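Conserved hypothetical protein (Pseudomonas aeruginosa PAO1, PDB 1TE5) is of unknown function but is predicted to be a class-II glutamine amidotransferase, an Ntn-hydrolase superfamily enzyme that would release ammonia from glutamine. Local coordinates at residues T20-M23 and G28-P31. Numbering follows the deposited sequence.
Sequences TGLM and GTGP
With CG of Leu22 opposite the carbonyl carbon (chi1 -55°) and CG2 of Thr29 opposite its own backbone N, the two side chains bring their methyls together, CD2 of Leu22 lying 3.7 Å from CG2 of Thr29. They approach at about a right angle, and this pair of branch ends is where they touch. The same threonine torsion sets OG1 beside the backbone N, and the hydroxyl is hydrogen-bonded to the carboxylate of Asp206. Leu22 also meets two carbonyls: CB rests 3.7 Å from Gly30 O, while the other methyl, CD1, reaches 3.7 Å from Pro31 O. The leucine thus lies against the carbonyls of Gly30 and Pro31, and its side chain also touches Arg33. Both segments belong to the long connection between strands 12-19 and 35-42 of the predicted class-II glutamine amidotransferase (Ntn-type) domain, which doubles back here without forming a helix or strand; the contact is centred about 23 Å from the centre of the chain. No hydrogen bond joins the two segments. The closest backbone meeting is a CA-H...O contact from Gly30 to Met23 O, at 3.0 Å from CA to O and with an angle of 154° at the hydrogen. Around that same oxygen the approach is less favourable, because Thr29 O stands 3.1 Å from Met23 O and Gly30 O 3.3 Å from Met23 O, all three being acceptors. Met23 takes part mainly through this carbonyl, as its CB points away from residues 28-31. Conventional hydrogen bonds instead tie Thr20 and Leu22 to other parts of the chain: Leu22 N donates to the Asp57 carboxylate, and the Thr20 backbone bonds to Asp206.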
ATOM      1  N   THR A  20     -21.783   5.109   3.418  1.00 30.49           N
ATOM      2  CA  THR A  20     -23.190   4.870   3.129  1.00 30.75           C
ATOM      3  C   THR A  20     -23.207   4.415   1.668  1.00 30.93           C
ATOM      4  O   THR A  20     -22.566   5.042   0.816  1.00 34.73           O
ATOM      5  CB  THR A  20     -24.063   6.162   3.280  1.00 30.02           C
ATOM      6  OG1 THR A  20     -24.103   6.581   4.651  1.00 30.25           O
ATOM      7  CG2 THR A  20     -25.503   5.903   2.808  1.00 30.67           C
ATOM      8  N   GLY A  21     -23.862   3.283   1.406  1.00 28.44           N
ATOM      9  CA  GLY A  21     -23.948   2.778   0.046  1.00 28.50           C
ATOM     10  C   GLY A  21     -24.542   3.827  -0.878  1.00 28.48           C
ATOM     11  O   GLY A  21     -25.294   4.697  -0.431  1.00 24.71           O
ATOM     12  N   LEU A  22     -24.169   3.773  -2.152  1.00 29.12           N
ATOM     13  CA  LEU A  22     -24.668   4.716  -3.150  1.00 34.37           C
ATOM     14  C   LEU A  22     -26.202   4.831  -3.145  1.00 35.90           C
ATOM     15  O   LEU A  22     -26.910   3.869  -2.816  1.00 36.85           O
ATOM     16  CB  LEU A  22     -24.210   4.268  -4.539  1.00 32.99           C
ATOM     17  CG  LEU A  22     -22.715   4.052  -4.733  1.00 33.39           C
ATOM     18  CD1 LEU A  22     -22.474   3.326  -6.028  1.00 34.75           C
ATOM     19  CD2 LEU A  22     -22.016   5.388  -4.722  1.00 36.87           C
ATOM     20  N   MET A  23     -26.709   6.005  -3.514  1.00 39.63           N
ATOM     21  CA  MET A  23     -28.153   6.235  -3.581  1.00 48.43           C
ATOM     22  C   MET A  23     -28.498   7.449  -4.436  1.00 52.10           C
ATOM     23  O   MET A  23     -27.668   8.329  -4.639  1.00 52.96           O
ATOM     24  CB  MET A  23     -28.759   6.409  -2.178  1.00 49.86           C
ATOM     25  CG  MET A  23     -28.343   7.675  -1.434  1.00 55.87           C
ATOM     26  SD  MET A  23     -29.264   7.909   0.115  1.00 63.31           S
ATOM     27  CE  MET A  23     -30.305   9.315  -0.301  1.00 61.59           C
ATOM     28  N   GLY A  28     -24.394  14.934  -4.691  1.00 77.06           N
ATOM     29  CA  GLY A  28     -23.246  14.517  -3.901  1.00 75.41           C
ATOM     30  C   GLY A  28     -22.715  13.149  -4.285  1.00 74.62           C
ATOM     31  O   GLY A  28     -21.777  13.028  -5.080  1.00 73.75           O
ATOM     32  N   THR A  29     -23.330  12.117  -3.722  1.00 73.02           N
ATOM     33  CA  THR A  29     -22.936  10.744  -3.996  1.00 71.92           C
ATOM     34  C   THR A  29     -24.153   9.980  -4.526  1.00 71.06           C
ATOM     35  O   THR A  29     -24.758   9.167  -3.810  1.00 70.68           O
ATOM     36  CB  THR A  29     -22.372  10.077  -2.714  1.00 71.82           C
ATOM     37  OG1 THR A  29     -21.315  10.892  -2.182  1.00 71.04           O
ATOM     38  CG2 THR A  29     -21.825   8.679  -3.011  1.00 71.84           C
ATOM     39  N   GLY A  30     -24.540  10.312  -5.763  1.00 69.31           N
ATOM     40  CA  GLY A  30     -25.683   9.677  -6.405  1.00 67.31           C
ATOM     41  C   GLY A  30     -25.328   8.350  -7.058  1.00 65.26           C
ATOM     42  O   GLY A  30     -25.043   7.368  -6.366  1.00 65.96           O
ATOM     43  N   PRO A  31     -25.366   8.269  -8.398  1.00 62.52           N
ATOM     44  CA  PRO A  31     -25.023   7.007  -9.043  1.00 59.39           C
ATOM     45  C   PRO A  31     -23.514   6.768  -8.858  1.00 55.81           C
ATOM     46  O   PRO A  31     -23.054   5.632  -8.829  1.00 59.12           O
ATOM     47  CB  PRO A  31     -25.410   7.262 -10.500  1.00 60.47           C
ATOM     48  CG  PRO A  31     -25.132   8.715 -10.661  1.00 58.96           C
ATOM     49  CD  PRO A  31     -25.727   9.286  -9.398  1.00 62.17           C
TER